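Local coordinates for GDSL-like Lipase/Acylhydrolase family protein (Neisseria meningitidis, PDB 4K7J) that probably removes O-acetyl groups from peptidoglycan, as an SGNH-type (GDSL-like) esterase with an added beta-sheet domain, at residues Ser110-Asn115 with Met214-Ala219; Thr117-Leu122 with Lys226-Arg231; Leu137-Gly142 with Ala183-Thr188. All blocks are in the same frame, centred on the assembly; numbering follows the deposited sequence.

Contact 1: residues Ser110-Asn115 with Met214-Ala219; sequences SLTSRN and MGINGA. With ACT (acetate ion), chain C.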
loop_
_atom_site.group_PDB
_atom_site.type_symbol
_atom_site.label_atom_id
_atom_site.label_comp_id
_atom_site.label_asym_id
_atom_site.label_seq_id
_atom_site.Cartn_x
_atom_site.Cartn_y
_atom_site.Cartn_z
ATOM N N SER A 110 -18.304 -3.187 0.740
ATOM C CA SER A 110 -17.203 -2.427 0.140
ATOM C C SER A 110 -17.505 -1.944 -1.281
ATOM O O SER A 110 -18.367 -2.484 -1.972
ATOM C CB SER A 110 -15.908 -3.242 0.133
ATOM O OG SER A 110 -16.061 -4.395 -0.686
ATOM N N LEU A 111 -16.776 -0.913 -1.689
ATOM C CA LEU A 111 -16.864 -0.337 -3.022
ATOM C C LEU A 111 -15.467 0.178 -3.339
ATOM O O LEU A 111 -14.829 0.793 -2.476
ATOM C CB LEU A 111 -17.865 0.821 -3.031
ATOM C CG LEU A 111 -17.902 1.627 -4.325
ATOM C CD1 LEU A 111 -18.547 0.785 -5.403
ATOM C CD2 LEU A 111 -18.618 2.967 -4.148
ATOM N N THR A 112 -14.957 -0.093 -4.541
ATOM C CA THR A 112 -13.622 0.396 -4.899
ATOM C C THR A 112 -13.608 1.200 -6.204
ATOM O O THR A 112 -14.558 1.158 -6.985
ATOM C CB THR A 112 -12.578 -0.736 -5.028
ATOM O OG1 THR A 112 -12.593 -1.266 -6.368
ATOM C CG2 THR A 112 -12.802 -1.831 -4.001
ATOM N N SER A 113 -12.503 1.889 -6.457
ATOM C CA SER A 113 -12.402 2.768 -7.622
ATOM C C SER A 113 -12.022 2.003 -8.887
ATOM O O SER A 113 -11.942 2.588 -9.960
ATOM C CB SER A 113 -11.409 3.919 -7.370
ATOM O OG SER A 113 -10.146 3.432 -6.929
ATOM N N ARG A 114 -11.795 0.700 -8.759
ATOM C CA ARG A 114 -11.482 -0.124 -9.911
ATOM C C ARG A 114 -12.493 0.054 -11.056
ATOM O O ARG A 114 -12.105 0.343 -12.182
ATOM C CB ARG A 114 -11.371 -1.598 -9.504
ATOM C CG ARG A 114 -11.195 -2.553 -10.679
ATOM C CD ARG A 114 -10.955 -3.981 -10.191
ATOM N NE ARG A 114 -10.663 -4.887 -11.298
ATOM C CZ ARG A 114 -11.574 -5.636 -11.914
ATOM N NH1 ARG A 114 -12.843 -5.592 -11.531
ATOM N NH2 ARG A 114 -11.212 -6.428 -12.919
ATOM N N ASN A 115 -13.780 -0.110 -10.762
ATOM C CA ASN A 115 -14.816 0.081 -11.774
ATOM C C ASN A 115 -15.758 1.213 -11.444
ATOM O O ASN A 115 -16.607 1.549 -12.265
ATOM C CB ASN A 115 -15.689 -1.162 -11.943
ATOM C CG ASN A 115 -14.901 -2.405 -12.226
ATOM O OD1 ASN A 115 -14.953 -3.355 -11.450
ATOM N ND2 ASN A 115 -14.176 -2.421 -13.347
ATOM N N MET A 214 -2.179 -0.644 0.126
ATOM C CA MET A 214 -3.293 0.037 -0.520
ATOM C C MET A 214 -3.268 -0.273 -2.002
ATOM O O MET A 214 -2.845 0.562 -2.807
ATOM C CB MET A 214 -3.208 1.561 -0.345
ATOM C CG MET A 214 -3.439 2.055 1.050
ATOM S SD MET A 214 -3.738 3.832 1.097
ATOM C CE MET A 214 -4.288 3.936 2.794
ATOM N N GLY A 215 -3.716 -1.471 -2.352
ATOM C CA GLY A 215 -3.756 -1.903 -3.735
ATOM C C GLY A 215 -5.146 -1.912 -4.333
ATOM O O GLY A 215 -6.142 -2.093 -3.631
ATOM N N ILE A 216 -5.201 -1.719 -5.650
ATOM C CA ILE A 216 -6.439 -1.803 -6.407
ATOM C C ILE A 216 -6.170 -2.599 -7.676
ATOM O O ILE A 216 -5.348 -2.183 -8.490
ATOM C CB ILE A 216 -6.925 -0.411 -6.850
ATOM C CG1 ILE A 216 -7.332 0.459 -5.655
ATOM C CG2 ILE A 216 -8.103 -0.566 -7.812
ATOM C CD1 ILE A 216 -8.732 0.128 -5.120
ATOM N N ASN A 217 -6.842 -3.735 -7.843
ATOM C CA ASN A 217 -6.658 -4.569 -9.032
ATOM C C ASN A 217 -6.786 -3.752 -10.313
ATOM O O ASN A 217 -7.776 -3.041 -10.502
ATOM C CB ASN A 217 -7.669 -5.716 -9.051
ATOM C CG ASN A 217 -7.357 -6.800 -8.027
ATOM O OD1 ASN A 217 -6.269 -6.852 -7.474
ATOM N ND2 ASN A 217 -8.311 -7.686 -7.798
ATOM N N GLY A 218 -5.775 -3.828 -11.179
ATOM C CA GLY A 218 -5.823 -3.126 -12.457
ATOM C C GLY A 218 -5.412 -1.654 -12.465
ATOM O O GLY A 218 -5.336 -1.036 -13.528
ATOM N N ALA A 219 -5.124 -1.089 -11.294
ATOM C CA ALA A 219 -4.929 0.361 -11.185
ATOM C C ALA A 219 -3.620 0.884 -11.781
ATOM O O ALA A 219 -2.626 0.161 -11.889
ATOM C CB ALA A 219 -5.047 0.809 -9.734
HETATM C C ACT C . -2.832 -6.002 -12.219
HETATM O O ACT C . -3.700 -6.814 -12.654
HETATM O OXT ACT C . -3.239 -5.012 -11.558
HETATM C CH3 ACT C . -1.368 -6.212 -12.449
#
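Ile216 and Arg114 carry most of this contact by van der Waals packing, and no hydrogen bond runs directly between the two segments. Ile216 sends its two branches to different residues of the turn that follows strand 109-112. Its CD1 meets Thr112 CB at 3.9 Å and Ser113 OG at 4.0 Å, a hydroxyl that is hydrogen-bonded to Trp227 NE1, while CG2, anti to the backbone N, lies 3.8 Å from Arg114 CB. Ile125 of strand 125-128 also touches Ile216, which is buried.

Arg114 packs against Asn217 without a hydrogen bond to it. Its CG is anti to the backbone N (chi1 174°) and the chain runs on extended to NE, passing the backbone of Asn217. Arg114 CD approaches Asn217 O to 3.3 Å, and this oxygen lies at the guanidinium edge, near its plane; Arg114 NE comes to 3.8 Å from Asn217 CB. The Asn217 amide stands almost perpendicular to that plane, 89° away, and its ND2 bonds instead to Gly96 O.

The packed side chains adjoin a type II beta turn from Ile216 to Ala219, closed by Ala219 N to Ile216 O at 3.0 Å. Gly218, third in the turn, has the positive phi that a type II turn places there and that glycine takes up easily. Its N-H leaves the turn and bonds to acetate OXT at 2.8 Å, with an N-H...O angle of 145°. Ser62 N, Asn250 ND2 and His351 NE2 also bond to the acetate; Ser, Gly and Asn donors round one acetate are consistent with the oxyanion hole of SGNH esterases.

Within 110-115, Thr112 OG1 accepts from Arg114 N at 3.2 Å, an ST turn. Gln97 holds 214-219, its OE1 accepting from Asn217 N and its NE2 donating to Gly215 O.

Contact 2: residues Thr117-Leu122 with Lys226-Arg231; sequences TGDFPL and KWRADR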
loop_
_atom_site.group_PDB
_atom_site.type_symbol
_atom_site.label_atom_id
_atom_site.label_comp_id
_atom_site.label_asym_id
_atom_site.label_seq_id
_atom_site.Cartn_x
_atom_site.Cartn_y
_atom_site.Cartn_z
ATOM N N THR A 117 -17.147 5.094 -9.535
ATOM C CA THR A 117 -16.878 6.457 -9.122
ATOM C C THR A 117 -17.447 6.624 -7.731
ATOM O O THR A 117 -18.289 5.837 -7.283
ATOM C CB THR A 117 -17.558 7.486 -10.026
ATOM O OG1 THR A 117 -18.975 7.399 -9.837
ATOM C CG2 THR A 117 -17.211 7.227 -11.491
ATOM N N GLY A 118 -16.983 7.656 -7.047
ATOM C CA GLY A 118 -17.465 7.939 -5.715
ATOM C C GLY A 118 -16.538 8.921 -5.043
ATOM O O GLY A 118 -15.540 9.369 -5.612
ATOM N N ASP A 119 -16.878 9.240 -3.809
ATOM C CA ASP A 119 -16.085 10.142 -2.993
ATOM C C ASP A 119 -15.070 9.298 -2.198
ATOM O O ASP A 119 -15.215 9.100 -0.998
ATOM C CB ASP A 119 -17.047 10.888 -2.070
ATOM C CG ASP A 119 -16.386 11.999 -1.280
ATOM O OD1 ASP A 119 -15.398 12.586 -1.761
ATOM O OD2 ASP A 119 -16.898 12.307 -0.185
ATOM N N PHE A 120 -14.047 8.786 -2.869
ATOM C CA PHE A 120 -13.121 7.862 -2.219
ATOM C C PHE A 120 -12.037 8.599 -1.437
ATOM O O PHE A 120 -11.480 9.573 -1.925
ATOM C CB PHE A 120 -12.446 6.947 -3.250
ATOM C CG PHE A 120 -13.388 5.999 -3.971
ATOM C CD1 PHE A 120 -13.873 4.871 -3.339
ATOM C CD2 PHE A 120 -13.723 6.212 -5.299
ATOM C CE1 PHE A 120 -14.718 3.998 -3.993
ATOM C CE2 PHE A 120 -14.563 5.341 -5.974
ATOM C CZ PHE A 120 -15.063 4.231 -5.325
ATOM N N PRO A 121 -11.711 8.117 -0.229
ATOM C CA PRO A 121 -10.530 8.634 0.465
ATOM C C PRO A 121 -9.302 7.961 -0.134
ATOM O O PRO A 121 -9.468 7.048 -0.951
ATOM C CB PRO A 121 -10.743 8.160 1.907
ATOM C CG PRO A 121 -11.467 6.853 1.751
ATOM C CD PRO A 121 -12.320 6.985 0.489
ATOM N N LEU A 122 -8.106 8.401 0.251
ATOM C CA LEU A 122 -6.868 7.814 -0.258
ATOM C C LEU A 122 -6.924 6.290 -0.228
ATOM O O LEU A 122 -7.317 5.718 0.782
ATOM C CB LEU A 122 -5.664 8.289 0.564
ATOM C CG LEU A 122 -4.354 7.734 0.003
ATOM C CD1 LEU A 122 -3.867 8.617 -1.112
ATOM C CD2 LEU A 122 -3.303 7.576 1.098
ATOM N N LYS A 226 -9.270 9.425 -9.656
ATOM C CA LYS A 226 -10.582 8.879 -9.306
ATOM C C LYS A 226 -10.961 9.143 -7.854
ATOM O O LYS A 226 -12.127 8.986 -7.483
ATOM C CB LYS A 226 -10.609 7.358 -9.513
ATOM C CG LYS A 226 -10.547 6.866 -10.954
ATOM C CD LYS A 226 -10.565 5.332 -10.933
ATOM C CE LYS A 226 -10.597 4.708 -12.323
ATOM N NZ LYS A 226 -10.557 3.205 -12.204
ATOM N N TRP A 227 -9.976 9.496 -7.027
ATOM C CA TRP A 227 -10.211 9.656 -5.592
ATOM C C TRP A 227 -10.508 11.131 -5.283
ATOM O O TRP A 227 -10.315 11.990 -6.140
ATOM C CB TRP A 227 -9.017 9.145 -4.768
ATOM C CG TRP A 227 -8.565 7.747 -5.099
ATOM C CD1 TRP A 227 -9.279 6.784 -5.752
ATOM C CD2 TRP A 227 -7.286 7.170 -4.810
ATOM N NE1 TRP A 227 -8.528 5.646 -5.879
ATOM C CE2 TRP A 227 -7.300 5.855 -5.307
ATOM C CE3 TRP A 227 -6.126 7.640 -4.170
ATOM C CZ2 TRP A 227 -6.203 4.995 -5.186
ATOM C CZ3 TRP A 227 -5.032 6.787 -4.057
ATOM C CH2 TRP A 227 -5.076 5.485 -4.576
ATOM N N ARG A 228 -10.975 11.423 -4.071
ATOM C CA ARG A 228 -11.451 12.775 -3.750
ATOM C C ARG A 228 -10.357 13.842 -3.877
ATOM O O ARG A 228 -9.177 13.547 -3.757
ATOM C CB ARG A 228 -12.123 12.824 -2.361
ATOM C CG ARG A 228 -11.171 12.739 -1.188
ATOM C CD ARG A 228 -11.903 12.318 0.090
ATOM N NE ARG A 228 -11.080 12.518 1.286
ATOM C CZ ARG A 228 -11.098 13.629 2.013
ATOM N NH1 ARG A 228 -11.895 14.628 1.665
ATOM N NH2 ARG A 228 -10.319 13.746 3.080
ATOM N N ALA A 229 -10.760 15.083 -4.129
ATOM C CA ALA A 229 -9.792 16.159 -4.373
ATOM C C ALA A 229 -8.818 16.347 -3.202
ATOM O O ALA A 229 -7.652 16.665 -3.409
ATOM C CB ALA A 229 -10.519 17.472 -4.685
ATOM N N ASP A 230 -9.297 16.119 -1.981
ATOM C CA ASP A 230 -8.472 16.283 -0.780
ATOM C C ASP A 230 -7.713 15.022 -0.384
ATOM O O ASP A 230 -7.362 14.858 0.790
ATOM C CB ASP A 230 -9.322 16.721 0.426
ATOM C CG ASP A 230 -9.802 18.147 0.320
ATOM O OD1 ASP A 230 -9.224 18.898 -0.488
ATOM O OD2 ASP A 230 -10.764 18.515 1.044
ATOM N N ARG A 231 -7.450 14.138 -1.342
ATOM C CA ARG A 231 -6.768 12.866 -1.049
ATOM C C ARG A 231 -5.359 13.025 -0.439
ATOM O O ARG A 231 -4.906 12.181 0.337
ATOM C CB ARG A 231 -6.695 12.017 -2.321
ATOM C CG ARG A 231 -5.887 12.666 -3.454
ATOM C CD ARG A 231 -6.044 11.851 -4.715
ATOM N NE ARG A 231 -5.531 12.505 -5.913
ATOM C CZ ARG A 231 -6.267 13.250 -6.734
ATOM N NH1 ARG A 231 -7.554 13.459 -6.486
ATOM N NH2 ARG A 231 -5.711 13.787 -7.808
HETATM O O HOH W 1 -14.573 8.684 -8.563
HETATM O O HOH W 2 -13.722 11.486 -5.918
HETATM O O HOH W 3 -14.277 14.542 -0.396
#
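Arg228 wraps round the carbonyl of Phe120. Its backbone N donates to Phe120 O at 2.9 Å in a nearly straight bond, 165° at the hydrogen. Arg228 CG sits between its own N and carbonyl carbon (chi1 73°), which brings it 3.3 Å from the same oxygen. The chain then extends to NE, with CD against Pro121 CA, and NH2 forms a salt bridge with Asp234.

Asp119 CB points away from residues 226-231, yet with CG anti to the backbone N its OD1 comes back to 3.3 Å from Arg228 CB, the carboxylate and guanidinium planes 86° apart. The two charged groups do not touch, but water 3 joins Asp119 OD1 to Arg228 NH1, and OD2 pairs with Lys154.

These residues tie the loop between strands 109-112 and 125-128 of the added beta domain to the loop that enters helix 231-236 of the esterase domain. A type I turn, Arg228 to Arg231, leads into this helix; Arg231 N and NH1 reach Arg228 O from opposite faces of its plane.

Trp227 meets residues 117-122 through its indole. Pro121 O and Leu122 C lie over one face, toward the rim, and Leu122, its CG also anti to the backbone N, sets CD1 3.7 Å from Trp227 CZ3. Trp224 stacks on Trp227. Phe120 turns its ring edge to Lys226 O, 3.9 Å from CD2, while water 1 links that carbonyl to Gly118 N.

Contact 3: residues Leu137-Gly142 with Ala183-Thr188; sequences LTASDG and AALPLT
An antiparallel strand pairing joins strands 133-139 and 187-191, inner neighbours in a five-stranded antiparallel sheet of the domain that carries the peptidoglycan O-acetylesterase N-terminal family; membership of the GBD clan is consistent with this all-beta build. Leu137 and Leu187 form a hydrogen-bonded pair. Leu137 N donates to Leu187 O at 2.7 Å, and Leu187 N returns the bond to Leu137 O at 2.9 Å.

Leu137 O has further close company where residues 183-188 lead into strand 187-191. Pro186 CA makes a CA-H...O contact with it at 3.3 Å, and Leu185 CD2 lies 3.4 Å away. The Leu185-Pro186 peptide is cis, in the loop just before strand 187-191.

Side chains pack on both faces of the pairing. Leu137 and Leu187 share a face, but their branches meet loosely, CD1 to CD2 at 4.4 Å; Leu137 CD1 comes closer to the backbone of its partner, 3.9 Å from Leu187 O. Thr138 runs alongside the Pro186 ring, with Thr138 OG1 4.0 Å from Pro186 CB. One residue on, Ala139 CB rests against Leu185 CD1 at 4.0 Å.

On the flank of strand 133-139, Thr138 bonds through its backbone to Arg103 of strand 102-106, and Leu137 touches His104. Beyond strand 187-191, Leu187 packs on Val164 of strand 161-164, while Ile202 of strand 195-203, from the other five-stranded antiparallel sheet, meets both Leu185 and Leu187.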
loop_
_atom_site.group_PDB
_atom_site.type_symbol
_atom_site.label_atom_id
_atom_site.label_comp_id
_atom_site.label_asym_id
_atom_site.label_seq_id
_atom_site.Cartn_x
_atom_site.Cartn_y
_atom_site.Cartn_z
ATOM N N LEU A 137 -13.124 -7.138 13.261
ATOM C CA LEU A 137 -11.834 -7.452 12.669
ATOM C C LEU A 137 -11.037 -8.290 13.642
ATOM O O LEU A 137 -10.842 -7.909 14.808
ATOM C CB LEU A 137 -11.059 -6.184 12.309
ATOM C CG LEU A 137 -11.701 -5.249 11.282
ATOM C CD1 LEU A 137 -12.522 -4.191 11.980
ATOM C CD2 LEU A 137 -10.609 -4.600 10.452
ATOM N N THR A 138 -10.593 -9.443 13.156
ATOM C CA THR A 138 -9.841 -10.391 13.965
ATOM C C THR A 138 -8.463 -10.574 13.352
ATOM O O THR A 138 -8.336 -10.863 12.161
ATOM C CB THR A 138 -10.561 -11.749 14.036
ATOM O OG1 THR A 138 -11.885 -11.556 14.549
ATOM C CG2 THR A 138 -9.801 -12.726 14.932
ATOM N N ALA A 139 -7.431 -10.383 14.165
ATOM C CA ALA A 139 -6.057 -10.514 13.704
ATOM C C ALA A 139 -5.742 -11.966 13.406
ATOM O O ALA A 139 -6.057 -12.843 14.203
ATOM C CB ALA A 139 -5.096 -9.973 14.748
ATOM N N SER A 140 -5.137 -12.219 12.246
ATOM C CA SER A 140 -4.730 -13.569 11.865
ATOM C C SER A 140 -3.645 -14.127 12.802
ATOM O O SER A 140 -3.538 -15.338 12.981
ATOM C CB SER A 140 -4.267 -13.606 10.403
ATOM O OG SER A 140 -5.337 -13.303 9.519
ATOM N N ASP A 141 -2.849 -13.241 13.397
ATOM C CA ASP A 141 -1.897 -13.633 14.442
ATOM C C ASP A 141 -2.286 -12.991 15.779
ATOM O O ASP A 141 -2.992 -13.605 16.590
ATOM C CB ASP A 141 -0.468 -13.250 14.070
ATOM C CG ASP A 141 0.554 -13.811 15.048
ATOM O OD1 ASP A 141 0.304 -14.906 15.601
ATOM O OD2 ASP A 141 1.601 -13.159 15.265
ATOM N N GLY A 142 -1.809 -11.767 16.010
ATOM C CA GLY A 142 -2.359 -10.901 17.050
ATOM C C GLY A 142 -1.773 -10.937 18.454
ATOM O O GLY A 142 -1.329 -11.984 18.938
ATOM N N ALA A 183 -8.560 0.577 21.315
ATOM C CA ALA A 183 -9.263 -0.671 21.579
ATOM C C ALA A 183 -8.326 -1.840 21.340
ATOM O O ALA A 183 -7.230 -1.664 20.817
ATOM C CB ALA A 183 -10.489 -0.790 20.679
ATOM N N ALA A 184 -8.767 -3.035 21.705
ATOM C CA ALA A 184 -7.979 -4.230 21.463
ATOM C C ALA A 184 -8.545 -5.002 20.277
ATOM O O ALA A 184 -9.577 -4.631 19.714
ATOM C CB ALA A 184 -7.944 -5.108 22.712
ATOM N N LEU A 185 -7.850 -6.064 19.888
ATOM C CA LEU A 185 -8.369 -6.999 18.901
ATOM C C LEU A 185 -8.842 -8.254 19.638
ATOM O O LEU A 185 -8.211 -8.663 20.607
ATOM C CB LEU A 185 -7.292 -7.330 17.862
ATOM C CG LEU A 185 -7.016 -6.211 16.843
ATOM C CD1 LEU A 185 -5.642 -6.336 16.227
ATOM C CD2 LEU A 185 -8.064 -6.237 15.747
ATOM N N PRO A 186 -9.961 -8.865 19.201
ATOM C CA PRO A 186 -10.832 -8.505 18.074
ATOM C C PRO A 186 -11.515 -7.158 18.253
ATOM O O PRO A 186 -11.837 -6.759 19.368
ATOM C CB PRO A 186 -11.887 -9.619 18.067
ATOM C CG PRO A 186 -11.253 -10.753 18.795
ATOM C CD PRO A 186 -10.403 -10.111 19.850
ATOM N N LEU A 187 -11.719 -6.468 17.141
ATOM C CA LEU A 187 -12.215 -5.110 17.143
ATOM C C LEU A 187 -13.604 -5.132 16.535
ATOM O O LEU A 187 -13.760 -5.552 15.399
ATOM C CB LEU A 187 -11.307 -4.246 16.264
ATOM C CG LEU A 187 -11.563 -2.752 16.173
ATOM C CD1 LEU A 187 -11.431 -2.199 17.553
ATOM C CD2 LEU A 187 -10.539 -2.092 15.258
ATOM N N THR A 188 -14.602 -4.675 17.283
ATOM C CA THR A 188 -15.979 -4.667 16.788
ATOM C C THR A 188 -16.506 -3.245 16.694
ATOM O O THR A 188 -16.481 -2.503 17.664
ATOM C CB THR A 188 -16.897 -5.525 17.670
ATOM O OG1 THR A 188 -16.467 -6.887 17.594
ATOM C CG2 THR A 188 -18.346 -5.441 17.195
#

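How the contacts relate
Contacts 1 and 2 form one continuous interface between the added beta domain and the esterase domain, with centres 12 Å apart and segments that alternate along the chain. Ser113 joins them twice: its O lies 2.7 Å from Lys226 NZ and its OG 2.9 Å from Trp227 NE1, both probable hydrogen bonds, while Phe120 CZ packs on Thr112 C at 3.5 Å. Through Gly218, contact 1 borders what is probably the oxyanion hole, and the Asn217 side chain is about 7 Å from a bound HEPES molecule. Contact 3 belongs wholly to the beta domain, its centre about 24 Å from that of contact 1 and 28 Å from that of contact 2, touching neither.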